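Local coordinates for protein thioredoxin Reductase (Burkholderia cenocepacia, PDB 4F82) that probably reduces hydrogen peroxide and organic hydroperoxides to water and alcohols at the expense of thiols, as a peroxiredoxin of the Prx5 subfamily, at residues D14-A19 with M144-G149; G47-I52 with A81-I86; G57-T62 with G98-D103; A119-L124 with I137-Y142. All coordinates share one frame; numbering follows the deposited sequence.

How the interactions relate
Three of the four contacts share one central sheet. Interactions 1 and 2 have centres about 11 Å apart and meet where strand 137-147 lies beside strand 49-55: Asp-147 forms a salt bridge with Arg-49 through OD2 and NH1, 2.9 Å apart. Interactions 1 and 4, about 14 Å apart by centres, both draw on strand 137-147, and Pro-17 packs on Leu-124. Interaction 3 lies far from interaction 1, their centres about 25 Å apart. It lies beside the predicted peroxidatic Cys-63, whose side chain is about 4 Å from that of Trp-100. Interaction 4 approaches the same site through Arg-138, about 8 Å from Cys-63 between side chains, and touches Gly-57 of interaction 3.

Interaction 1. Residues D14-A19 with M144-G149; sequences DALPDA and MVIDGG
Leu-16 meets Met-144 and Ile-146 with the two methyls of its fork, one methyl for each in the main. On the Met-144 side the contact is tip to tip: Leu-16 CD1 lies 3.7 Å from Met-144 CE, and the two side chains run at a slant to each other. Met-144 starts with CG between its backbone N and carbonyl carbon (chi1 54°) and stays extended beyond, which carries CE out to the loop. Leu-16 CD2 instead rests against Ile-146 CG2 at 3.9 Å, its chain turned about a right angle to that of Ile-146; Ile-146 has two conformers, so this detail of the fit is uncertain. Next to this apolar cluster a backbone bond holds the loop: Leu-16 N gives a nearly straight bond (171°) to Gly-149 O at 2.8 Å. That oxygen also receives Arg-42 NH1 from helix 41-45 and a CA-H...O contact from Ala-15. Val-41, Val-45 and Ile-52 also touch Leu-16. Gly-148 and Gly-149 both have positive phi, consistent with a type I' turn. The bond to Gly-149 O thus ties the N-terminal loop 14-19 to the tight end of the beta hairpin formed by strands 137-147 and 150-156.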
loop_
_atom_site.group_PDB
_atom_site.type_symbol
_atom_site.label_atom_id
_atom_site.label_comp_id
_atom_site.label_asym_id
_atom_site.label_seq_id
_atom_site.Cartn_x
_atom_site.Cartn_y
_atom_site.Cartn_z
ATOM N N ASP A 14 -26.833 -3.269 -11.992
ATOM C CA ASP A 14 -25.930 -2.434 -12.803
ATOM C C ASP A 14 -24.916 -3.300 -13.531
ATOM O O ASP A 14 -24.480 -4.312 -13.000
ATOM C CB ASP A 14 -25.140 -1.484 -11.886
ATOM C CG ASP A 14 -25.916 -0.235 -11.531
ATOM O OD1 ASP A 14 -27.138 -0.173 -11.803
ATOM O OD2 ASP A 14 -25.294 0.682 -10.962
ATOM N N ALA A 15 -24.515 -2.887 -14.732
ATOM C CA ALA A 15 -23.317 -3.448 -15.367
ATOM C C ALA A 15 -22.068 -3.083 -14.554
ATOM O O ALA A 15 -21.911 -1.941 -14.114
ATOM C CB ALA A 15 -23.186 -2.912 -16.780
ATOM N N LEU A 16 -21.169 -4.039 -14.347
ATOM C CA LEU A 16 -19.885 -3.740 -13.708
ATOM C C LEU A 16 -19.061 -2.786 -14.603
ATOM O O LEU A 16 -18.911 -3.038 -15.812
ATOM C CB LEU A 16 -19.139 -5.067 -13.487
ATOM C CG LEU A 16 -18.035 -5.231 -12.464
ATOM C CD1 LEU A 16 -18.602 -4.898 -11.081
ATOM C CD2 LEU A 16 -17.443 -6.673 -12.514
ATOM N N PRO A 17 -18.560 -1.665 -14.045
ATOM C CA PRO A 17 -17.721 -0.773 -14.869
ATOM C C PRO A 17 -16.368 -1.395 -15.197
ATOM O O PRO A 17 -15.886 -2.274 -14.453
ATOM C CB PRO A 17 -17.525 0.464 -13.984
ATOM C CG PRO A 17 -17.712 -0.055 -12.566
ATOM C CD PRO A 17 -18.804 -1.110 -12.705
ATOM N N ASP A 18 -15.773 -0.992 -16.319
ATOM C CA ASP A 18 -14.438 -1.498 -16.642
ATOM C C ASP A 18 -13.454 -0.691 -15.822
ATOM O O ASP A 18 -13.773 0.435 -15.424
ATOM C CB ASP A 18 -14.108 -1.345 -18.130
ATOM C CG ASP A 18 -13.091 -2.381 -18.622
ATOM O OD1 ASP A 18 -12.658 -3.269 -17.841
ATOM O OD2 ASP A 18 -12.732 -2.333 -19.823
ATOM N N ALA A 19 -12.288 -1.287 -15.565
ATOM C CA ALA A 19 -11.133 -0.609 -14.957
ATOM C C ALA A 19 -9.916 -1.472 -15.191
ATOM O O ALA A 19 -10.042 -2.642 -15.572
ATOM C CB ALA A 19 -11.344 -0.405 -13.446
ATOM N N MET A 144 -19.748 -8.513 -3.637
ATOM C CA MET A 144 -20.754 -8.617 -4.691
ATOM C C MET A 144 -20.567 -9.862 -5.536
ATOM O O MET A 144 -19.455 -10.389 -5.676
ATOM C CB MET A 144 -20.733 -7.371 -5.579
ATOM C CG MET A 144 -19.378 -7.025 -6.170
ATOM S SD MET A 144 -19.482 -5.414 -6.988
ATOM C CE MET A 144 -17.773 -5.244 -7.525
ATOM N N VAL A 145 -21.678 -10.347 -6.089
ATOM C CA VAL A 145 -21.645 -11.478 -6.992
ATOM C C VAL A 145 -22.064 -10.945 -8.371
ATOM O O VAL A 145 -23.053 -10.193 -8.521
ATOM C CB VAL A 145 -22.591 -12.607 -6.523
ATOM C CG1 VAL A 145 -22.588 -13.721 -7.521
ATOM C CG2 VAL A 145 -22.155 -13.102 -5.082
ATOM N N ILE A 146 -21.268 -11.341 -9.363
ATOM C CA ILE A 146 -21.368 -10.836 -10.721
ATOM C C ILE A 146 -21.622 -11.990 -11.653
ATOM O O ILE A 146 -20.972 -13.034 -11.545
ATOM C CB ILE A 146 -20.042 -10.184 -11.144
ATOM C CG1 ILE A 146 -19.539 -9.272 -10.005
ATOM C CG2 ILE A 146 -20.188 -9.480 -12.530
ATOM C CD1 ILE A 146 -20.475 -8.118 -9.689
ATOM N N ASP A 147 -22.573 -11.818 -12.550
ATOM C CA ASP A 147 -22.910 -12.869 -13.508
ATOM C C ASP A 147 -23.421 -12.112 -14.703
ATOM O O ASP A 147 -24.213 -11.168 -14.547
ATOM C CB ASP A 147 -23.987 -13.783 -12.896
ATOM C CG ASP A 147 -24.096 -15.130 -13.588
ATOM O OD1 ASP A 147 -23.357 -15.394 -14.580
ATOM O OD2 ASP A 147 -24.958 -15.930 -13.127
ATOM N N GLY A 148 -22.952 -12.499 -15.891
ATOM C CA GLY A 148 -23.308 -11.797 -17.111
ATOM C C GLY A 148 -22.846 -10.348 -17.093
ATOM O O GLY A 148 -23.471 -9.483 -17.718
ATOM N N GLY A 149 -21.755 -10.072 -16.387
ATOM C CA GLY A 149 -21.243 -8.707 -16.327
ATOM C C GLY A 149 -22.046 -7.747 -15.460
ATOM O O GLY A 149 -21.725 -6.547 -15.390
#

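Interaction 2. Residues G47-I52 with A81-I86; sequences GKRVVI and AGIDEI
Arg-49 and Asp-84 trade backbone and side-chain bonds where the two parallel strands of a beta-alpha-beta crossover begin, strand 49-55 to helix 61-80 to strand 85-90. Arg-49 O accepts Asp-84 N at 2.6 Å, and a weak bond from Glu-85 N. In return Arg-49 N reaches Asp-84 OD2 at 2.7 Å, on its anti side, 20° out of the carboxylate plane. A water held by Gly-47 O gives a second hydrogen to that OD2. Parallel pairing follows, with Val-51 N bonded to Glu-85 O at 2.9 Å. Beside this bond, Val-51 CG2 packs on Ile-83 CD1 at 3.7 Å. Lys-48, its CG anti to the carbonyl carbon (chi1 -49°) and its chain extended beyond, brings NZ to Glu-85 OE1 in a salt bridge of 2.8 Å, met from above the carboxylate, 42° out of its plane.

Further out, Lys-48 NZ also binds Gln-44 O, while Glu-85 OE2 is taken by Arg-111 and Trp-87. Gly-82 ends the crossover helix in a Schellman motif, with its carbonyl O at the edge of the Arg-49 guanidinium. Arg-49 NH1 is committed to Asp-147; its NE donates to a water at 2.7 Å, which in turn donates to Ala-81 O.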
loop_
_atom_site.group_PDB
_atom_site.type_symbol
_atom_site.label_atom_id
_atom_site.label_comp_id
_atom_site.label_asym_id
_atom_site.label_seq_id
_atom_site.Cartn_x
_atom_site.Cartn_y
_atom_site.Cartn_z
ATOM N N GLY A 47 -18.211 -13.926 -19.210
ATOM C CA GLY A 47 -18.591 -15.325 -19.294
ATOM C C GLY A 47 -18.355 -16.122 -18.022
ATOM O O GLY A 47 -18.371 -17.364 -18.075
ATOM N N LYS A 48 -18.148 -15.425 -16.899
ATOM C CA LYS A 48 -17.909 -16.065 -15.610
ATOM C C LYS A 48 -18.905 -15.654 -14.555
ATOM O O LYS A 48 -19.577 -14.607 -14.674
ATOM C CB LYS A 48 -16.529 -15.674 -15.093
ATOM C CG LYS A 48 -15.442 -15.835 -16.097
ATOM C CD LYS A 48 -14.115 -15.493 -15.435
ATOM C CE LYS A 48 -12.941 -15.721 -16.383
ATOM N NZ LYS A 48 -11.713 -14.949 -15.924
ATOM N N ARG A 49 -18.988 -16.472 -13.508
ATOM C CA ARG A 49 -19.713 -16.078 -12.328
ATOM C C ARG A 49 -18.650 -15.829 -11.230
ATOM O O ARG A 49 -17.913 -16.743 -10.869
ATOM C CB ARG A 49 -20.697 -17.187 -11.993
ATOM C CG ARG A 49 -21.594 -16.877 -10.856
ATOM C CD ARG A 49 -22.782 -17.847 -10.855
ATOM N NE ARG A 49 -23.452 -17.753 -9.574
ATOM C CZ ARG A 49 -24.394 -16.855 -9.302
ATOM N NH1 ARG A 49 -24.789 -16.008 -10.252
ATOM N NH2 ARG A 49 -24.955 -16.815 -8.097
ATOM N N VAL A 50 -18.564 -14.580 -10.746
ATOM C CA VAL A 50 -17.425 -14.096 -9.935
ATOM C C VAL A 50 -17.891 -13.459 -8.621
ATOM O O VAL A 50 -18.760 -12.605 -8.626
ATOM C CB VAL A 50 -16.635 -13.027 -10.724
ATOM C CG1 VAL A 50 -15.456 -12.432 -9.897
ATOM C CG2 VAL A 50 -16.132 -13.597 -12.032
ATOM N N VAL A 51 -17.318 -13.873 -7.501
ATOM C CA VAL A 51 -17.510 -13.132 -6.263
ATOM C C VAL A 51 -16.371 -12.148 -6.115
ATOM O O VAL A 51 -15.206 -12.549 -6.174
ATOM C CB VAL A 51 -17.480 -14.065 -5.001
ATOM C CG1 VAL A 51 -17.462 -13.218 -3.708
ATOM C CG2 VAL A 51 -18.662 -15.065 -4.999
ATOM N N ILE A 52 -16.690 -10.870 -5.920
ATOM C CA ILE A 52 -15.668 -9.865 -5.621
ATOM C C ILE A 52 -15.900 -9.316 -4.234
ATOM O O ILE A 52 -17.005 -8.821 -3.952
ATOM C CB ILE A 52 -15.735 -8.687 -6.604
ATOM C CG1 ILE A 52 -15.580 -9.189 -8.050
ATOM C CG2 ILE A 52 -14.638 -7.686 -6.298
ATOM C CD1 ILE A 52 -15.847 -8.064 -9.116
ATOM N N ALA A 81 -20.716 -24.412 -5.752
ATOM C CA ALA A 81 -22.021 -23.764 -5.956
ATOM C C ALA A 81 -22.099 -23.041 -7.290
ATOM O O ALA A 81 -23.107 -22.411 -7.585
ATOM C CB ALA A 81 -22.355 -22.791 -4.799
ATOM N N GLY A 82 -21.015 -23.076 -8.066
ATOM C CA GLY A 82 -20.982 -22.486 -9.400
ATOM C C GLY A 82 -20.227 -21.177 -9.571
ATOM O O GLY A 82 -20.241 -20.569 -10.656
ATOM N N ILE A 83 -19.553 -20.725 -8.522
ATOM C CA ILE A 83 -18.704 -19.540 -8.660
ATOM C C ILE A 83 -17.403 -19.911 -9.354
ATOM O O ILE A 83 -16.705 -20.842 -8.920
ATOM C CB ILE A 83 -18.377 -18.881 -7.259
ATOM C CG1 ILE A 83 -19.683 -18.440 -6.554
ATOM C CG2 ILE A 83 -17.308 -17.748 -7.394
ATOM C CD1 ILE A 83 -20.486 -17.320 -7.290
ATOM N N ASP A 84 -17.052 -19.171 -10.404
ATOM C CA ASP A 84 -15.863 -19.479 -11.202
ATOM C C ASP A 84 -14.604 -18.922 -10.596
ATOM O O ASP A 84 -13.559 -19.611 -10.587
ATOM C CB ASP A 84 -16.018 -18.902 -12.605
ATOM C CG ASP A 84 -17.072 -19.626 -13.398
ATOM O OD1 ASP A 84 -17.018 -20.871 -13.408
ATOM O OD2 ASP A 84 -17.949 -18.955 -14.009
ATOM N N GLU A 85 -14.700 -17.681 -10.120
ATOM C CA GLU A 85 -13.575 -16.998 -9.457
ATOM C C GLU A 85 -13.964 -16.199 -8.230
ATOM O O GLU A 85 -15.070 -15.623 -8.150
ATOM C CB GLU A 85 -12.826 -16.075 -10.422
ATOM C CG GLU A 85 -12.274 -16.836 -11.634
ATOM C CD GLU A 85 -11.522 -15.953 -12.610
ATOM O OE1 GLU A 85 -11.130 -16.469 -13.679
ATOM O OE2 GLU A 85 -11.327 -14.742 -12.331
ATOM N N ILE A 86 -13.028 -16.135 -7.288
ATOM C CA ILE A 86 -13.189 -15.249 -6.125
ATOM C C ILE A 86 -12.067 -14.216 -6.156
ATOM O O ILE A 86 -10.891 -14.573 -6.144
ATOM C CB ILE A 86 -13.100 -16.017 -4.805
ATOM C CG1 ILE A 86 -14.204 -17.074 -4.681
ATOM C CG2 ILE A 86 -13.241 -15.065 -3.635
ATOM C CD1 ILE A 86 -13.834 -18.232 -3.664
HETATM O O HOH W 1 -18.816 -19.963 -16.394
HETATM O O HOH W 2 -23.624 -19.782 -7.835
#

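Interaction 3. Residues G57-T62 with G98-D103; sequences GAFTPT and GAWGRD
Gly-57 O, 4.1 Å from Trp-100 CH2, is held by the side chain and the backbone of Thr-60: OG1 donates at 2.8 Å, and the backbone N adds a weak bond that closes a type II turn. The turn lays its backbone over one face of the Trp-100 indole, which CG anti to the backbone N (chi1 -162°) directs toward it. Ala-58 CA stands 3.4 Å above the centre of the six-membered ring, a CH-pi contact. Phe-59 N hovers over the same face near the rim; its 3.1 Å approach to Trp-100 NE1 joins two donors and is no hydrogen bond; NE1 donates to Ser-64 OG instead. The Phe-59 ring leans against the indole's five-membered ring, centroids 4.5 Å apart and planes at 39°, with Trp-100 CD1 over its face. At the Phe-59 edge, Asp-103 OD2 comes within 3.4 Å of CE1, the carboxylate turned 89° to the ring.

The turn leads into Cys-63 in the PxxxTxxC motif of peroxiredoxins, where Thr-60 is the threonine. Phe-59 packs on Val-96 of the second subunit, and Ala-99 on Phe-59 of that subunit. Trp-100 projects from helix 94-103 between the turn and helix 61-80, where it touches Cys-63 and Val-68, while the turn follows strand 49-55.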
loop_
_atom_site.group_PDB
_atom_site.type_symbol
_atom_site.label_atom_id
_atom_site.label_comp_id
_atom_site.label_asym_id
_atom_site.label_seq_id
_atom_site.Cartn_x
_atom_site.Cartn_y
_atom_site.Cartn_z
ATOM N N GLY A 57 -7.527 -2.519 3.185
ATOM C CA GLY A 57 -6.096 -2.585 2.964
ATOM C C GLY A 57 -5.408 -3.905 3.243
ATOM O O GLY A 57 -5.688 -4.575 4.264
ATOM N N ALA A 58 -4.468 -4.260 2.360
ATOM C CA ALA A 58 -3.596 -5.407 2.622
ATOM C C ALA A 58 -2.868 -5.222 3.961
ATOM O O ALA A 58 -2.552 -4.088 4.367
ATOM C CB ALA A 58 -2.583 -5.588 1.483
ATOM N N PHE A 59 -2.600 -6.347 4.633
ATOM C CA PHE A 59 -1.862 -6.396 5.894
ATOM C C PHE A 59 -2.548 -5.789 7.131
ATOM O O PHE A 59 -1.928 -5.675 8.178
ATOM C CB PHE A 59 -0.458 -5.822 5.701
ATOM C CG PHE A 59 0.442 -6.715 4.848
ATOM C CD1 PHE A 59 1.073 -7.827 5.408
ATOM C CD2 PHE A 59 0.636 -6.454 3.497
ATOM C CE1 PHE A 59 1.885 -8.649 4.640
ATOM C CE2 PHE A 59 1.459 -7.275 2.722
ATOM C CZ PHE A 59 2.081 -8.374 3.295
ATOM N N THR A 60 -3.812 -5.391 7.014
ATOM C CA THR A 60 -4.535 -4.822 8.162
ATOM C C THR A 60 -5.286 -5.925 8.940
ATOM O O THR A 60 -5.525 -7.016 8.414
ATOM C CB THR A 60 -5.475 -3.611 7.746
ATOM O OG1 THR A 60 -6.511 -4.062 6.862
ATOM C CG2 THR A 60 -4.683 -2.510 7.073
ATOM N N PRO A 61 -5.637 -5.654 10.207
ATOM C CA PRO A 61 -5.994 -6.807 11.035
ATOM C C PRO A 61 -7.273 -7.547 10.677
ATOM O O PRO A 61 -7.241 -8.777 10.633
ATOM C CB PRO A 61 -6.085 -6.211 12.437
ATOM C CG PRO A 61 -4.983 -5.100 12.402
ATOM C CD PRO A 61 -5.223 -4.488 11.031
ATOM N N THR A 62 -8.375 -6.857 10.404
ATOM C CA THR A 62 -9.607 -7.635 10.208
ATOM C C THR A 62 -9.568 -8.256 8.817
ATOM O O THR A 62 -9.907 -9.442 8.621
ATOM C CB THR A 62 -10.852 -6.794 10.425
ATOM O OG1 THR A 62 -10.928 -6.411 11.814
ATOM C CG2 THR A 62 -12.118 -7.575 10.042
ATOM N N GLY A 98 0.575 -9.173 -3.943
ATOM C CA GLY A 98 1.314 -10.402 -4.147
ATOM C C GLY A 98 1.902 -10.980 -2.863
ATOM O O GLY A 98 1.713 -12.147 -2.556
ATOM N N ALA A 99 2.615 -10.158 -2.107
ATOM C CA ALA A 99 3.230 -10.589 -0.860
ATOM C C ALA A 99 2.164 -10.985 0.149
ATOM O O ALA A 99 2.318 -11.959 0.887
ATOM C CB ALA A 99 4.085 -9.450 -0.291
ATOM N N TRP A 100 1.100 -10.202 0.214
ATOM C CA TRP A 100 0.015 -10.519 1.134
ATOM C C TRP A 100 -0.621 -11.854 0.778
ATOM O O TRP A 100 -0.887 -12.669 1.670
ATOM C CB TRP A 100 -1.040 -9.426 1.045
ATOM C CG TRP A 100 -1.995 -9.352 2.197
ATOM C CD1 TRP A 100 -1.744 -9.614 3.528
ATOM C CD2 TRP A 100 -3.365 -8.979 2.110
ATOM N NE1 TRP A 100 -2.900 -9.421 4.271
ATOM C CE2 TRP A 100 -3.901 -9.018 3.422
ATOM C CE3 TRP A 100 -4.199 -8.609 1.040
ATOM C CZ2 TRP A 100 -5.241 -8.711 3.691
ATOM C CZ3 TRP A 100 -5.523 -8.284 1.308
ATOM C CH2 TRP A 100 -6.029 -8.335 2.626
ATOM N N GLY A 101 -0.864 -12.087 -0.518
ATOM C CA GLY A 101 -1.542 -13.311 -0.946
ATOM C C GLY A 101 -0.701 -14.531 -0.585
ATOM O O GLY A 101 -1.231 -15.556 -0.181
ATOM N N ARG A 102 0.616 -14.427 -0.747
ATOM C CA ARG A 102 1.516 -15.522 -0.382
ATOM C C ARG A 102 1.465 -15.741 1.136
ATOM O O ARG A 102 1.428 -16.882 1.608
ATOM C CB ARG A 102 2.951 -15.229 -0.829
ATOM C CG ARG A 102 3.163 -15.268 -2.350
ATOM C CD ARG A 102 4.680 -15.264 -2.730
ATOM N NE ARG A 102 5.381 -14.067 -2.235
ATOM C CZ ARG A 102 5.358 -12.894 -2.877
ATOM N NH1 ARG A 102 4.683 -12.799 -4.016
ATOM N NH2 ARG A 102 6.001 -11.829 -2.398
ATOM N N ASP A 103 1.446 -14.663 1.908
ATOM C CA ASP A 103 1.351 -14.836 3.358
ATOM C C ASP A 103 0.046 -15.563 3.717
ATOM O O ASP A 103 0.036 -16.382 4.625
ATOM C CB ASP A 103 1.407 -13.501 4.075
ATOM C CG ASP A 103 2.799 -12.994 4.243
ATOM O OD1 ASP A 103 3.748 -13.747 3.924
ATOM O OD2 ASP A 103 2.947 -11.841 4.716
#

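Interaction 4. Residues A119-L124 with I137-Y142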
loop_
_atom_site.group_PDB
_atom_site.type_symbol
_atom_site.label_atom_id
_atom_site.label_comp_id
_atom_site.label_asym_id
_atom_site.label_seq_id
_atom_site.Cartn_x
_atom_site.Cartn_y
_atom_site.Cartn_z
ATOM N N ALA A 119 -8.939 3.292 -9.190
ATOM C CA ALA A 119 -9.765 3.523 -10.373
ATOM C C ALA A 119 -11.054 2.710 -10.364
ATOM O O ALA A 119 -12.118 3.262 -10.660
ATOM C CB ALA A 119 -8.982 3.284 -11.678
ATOM N N PHE A 120 -10.966 1.413 -10.063
ATOM C CA PHE A 120 -12.152 0.548 -10.026
ATOM C C PHE A 120 -13.092 0.971 -8.883
ATOM O O PHE A 120 -14.317 1.063 -9.045
ATOM C CB PHE A 120 -11.701 -0.905 -9.812
ATOM C CG PHE A 120 -12.812 -1.942 -9.958
ATOM C CD1 PHE A 120 -13.753 -1.866 -10.997
ATOM C CD2 PHE A 120 -12.854 -3.035 -9.101
ATOM C CE1 PHE A 120 -14.755 -2.840 -11.122
ATOM C CE2 PHE A 120 -13.839 -4.033 -9.247
ATOM C CZ PHE A 120 -14.779 -3.926 -10.243
ATOM N N THR A 121 -12.501 1.224 -7.721
ATOM C CA THR A 121 -13.266 1.490 -6.514
ATOM C C THR A 121 -13.985 2.809 -6.698
ATOM O O THR A 121 -15.139 2.964 -6.265
ATOM C CB THR A 121 -12.342 1.549 -5.288
ATOM O OG1 THR A 121 -11.661 0.285 -5.139
ATOM C CG2 THR A 121 -13.159 1.817 -4.001
ATOM N N HIS A 122 -13.291 3.781 -7.304
ATOM C CA HIS A 122 -13.943 5.050 -7.688
ATOM C C HIS A 122 -15.067 4.824 -8.680
ATOM O O HIS A 122 -16.134 5.425 -8.556
ATOM C CB HIS A 122 -12.927 6.059 -8.248
ATOM C CG HIS A 122 -12.346 6.979 -7.213
ATOM N ND1 HIS A 122 -11.014 6.954 -6.849
ATOM C CD2 HIS A 122 -12.919 7.966 -6.482
ATOM C CE1 HIS A 122 -10.787 7.888 -5.935
ATOM N NE2 HIS A 122 -11.928 8.509 -5.689
ATOM N N ALA A 123 -14.855 3.951 -9.667
ATOM C CA ALA A 123 -15.875 3.739 -10.681
ATOM C C ALA A 123 -17.135 3.075 -10.060
ATOM O O ALA A 123 -18.250 3.276 -10.552
ATOM C CB ALA A 123 -15.314 2.918 -11.827
ATOM N N LEU A 124 -16.934 2.292 -8.999
ATOM C CA LEU A 124 -18.003 1.616 -8.225
ATOM C C LEU A 124 -18.696 2.534 -7.211
ATOM O O LEU A 124 -19.753 2.192 -6.649
ATOM C CB LEU A 124 -17.414 0.435 -7.443
ATOM C CG LEU A 124 -16.837 -0.724 -8.259
ATOM C CD1 LEU A 124 -16.165 -1.737 -7.291
ATOM C CD2 LEU A 124 -17.884 -1.378 -9.204
ATOM N N ILE A 137 -7.166 7.515 0.666
ATOM C CA ILE A 137 -8.397 7.017 0.047
ATOM C C ILE A 137 -8.279 5.525 -0.226
ATOM O O ILE A 137 -7.330 5.080 -0.880
ATOM C CB ILE A 137 -8.702 7.776 -1.269
ATOM C CG1 ILE A 137 -8.710 9.308 -1.026
ATOM C CG2 ILE A 137 -10.027 7.305 -1.905
ATOM C CD1 ILE A 137 -9.599 9.821 0.129
ATOM N N ARG A 138 -9.267 4.753 0.238
ATOM C CA ARG A 138 -9.244 3.293 0.162
ATOM C C ARG A 138 -10.644 2.768 -0.194
ATOM O O ARG A 138 -11.585 3.554 -0.441
ATOM C CB ARG A 138 -8.816 2.721 1.535
ATOM C CG ARG A 138 -7.386 3.066 1.981
ATOM C CD ARG A 138 -6.335 2.509 0.987
ATOM N NE ARG A 138 -4.970 2.744 1.473
ATOM C CZ ARG A 138 -4.227 1.801 2.041
ATOM N NH1 ARG A 138 -4.735 0.577 2.201
ATOM N NH2 ARG A 138 -2.990 2.080 2.455
ATOM N N SER A 139 -10.822 1.461 -0.194
ATOM C CA SER A 139 -12.164 0.911 -0.499
ATOM C C SER A 139 -13.012 0.730 0.764
ATOM O O SER A 139 -12.481 0.445 1.842
ATOM C CB SER A 139 -12.027 -0.444 -1.209
ATOM O OG SER A 139 -13.309 -0.934 -1.628
ATOM N N LEU A 140 -14.336 0.900 0.642
ATOM C CA LEU A 140 -15.258 0.367 1.647
ATOM C C LEU A 140 -15.081 -1.134 1.641
ATOM O O LEU A 140 -14.574 -1.715 0.626
ATOM C CB LEU A 140 -16.734 0.717 1.317
ATOM C CG LEU A 140 -17.082 2.194 1.501
ATOM C CD1 LEU A 140 -18.414 2.521 0.863
ATOM C CD2 LEU A 140 -17.082 2.552 2.999
ATOM N N ARG A 141 -15.537 -1.774 2.716
ATOM C CA ARG A 141 -15.590 -3.239 2.731
ATOM C C ARG A 141 -16.923 -3.725 2.112
ATOM O O ARG A 141 -18.001 -3.283 2.535
ATOM C CB ARG A 141 -15.443 -3.766 4.170
ATOM C CG ARG A 141 -15.063 -5.269 4.226
ATOM C CD ARG A 141 -15.050 -5.803 5.675
ATOM N NE ARG A 141 -14.102 -5.057 6.501
ATOM C CZ ARG A 141 -12.788 -5.293 6.586
ATOM N NH1 ARG A 141 -12.218 -6.257 5.858
ATOM N NH2 ARG A 141 -12.038 -4.529 7.379
ATOM N N TYR A 142 -16.864 -4.619 1.121
ATOM C CA TYR A 142 -18.105 -5.137 0.521
ATOM C C TYR A 142 -17.947 -6.515 -0.095
ATOM O O TYR A 142 -16.842 -7.014 -0.293
ATOM C CB TYR A 142 -18.590 -4.170 -0.570
ATOM C CG TYR A 142 -17.609 -4.108 -1.718
ATOM C CD1 TYR A 142 -17.700 -4.990 -2.796
ATOM C CD2 TYR A 142 -16.587 -3.176 -1.713
ATOM C CE1 TYR A 142 -16.776 -4.940 -3.849
ATOM C CE2 TYR A 142 -15.658 -3.107 -2.758
ATOM C CZ TYR A 142 -15.766 -3.992 -3.813
ATOM O OH TYR A 142 -14.844 -3.890 -4.825
HETATM O O HOH W 3 -13.123 -1.901 -4.247
#
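Leu-124 lays its CD1 methyl obliquely against the phenol end of Tyr-142, 3.5 Å from OH, with the two side chains at about a right angle. Tyr-142 is placed for it by chi1 of 65°, which sets CG between the backbone N and the carbonyl carbon. The same Leu-124 methyl also sits over one face of Phe-120, offset toward the rim, so an aromatic ring on the helix and one on the other segment share it.

One turn back along helix 119-124, Thr-121 faces Ser-139. With OG1 anti to the carbonyl carbon (chi1 -60°), the methyl CG2 is anti to the backbone N and touches Ser-139 OG at 3.6 Å. The hydroxyls are linked through a water, which donates to Thr-121 OG1 and to Ser-139 OG, each at 2.8 Å, and is hydrogen-bonded to Tyr-142 OH at 2.7 Å. The water lies in the plane of the Tyr-142 ring, at its edge. Ser-139 OG is itself a donor, meeting a lone pair of Leu-140 O at 2.7 Å, while Thr-121 OG1 is also bonded to Asp-115 OD2. At the outer margin His-122 CE1 only grazes Ile-137 CG2.

Helix 119-124 packs at 74° to residues 137-139, the start of strand 137-147 in the central sheet of the thioredoxin-like fold. Arg-138 points its CB away from the helix; its NH2 forms a salt bridge with Asp-93 of the second subunit and NH1 a hydrogen bond to Pro-56 O. No direct hydrogen bond joins the two segments, which implies that their polar link is the water: three buried hydroxyls converge on it.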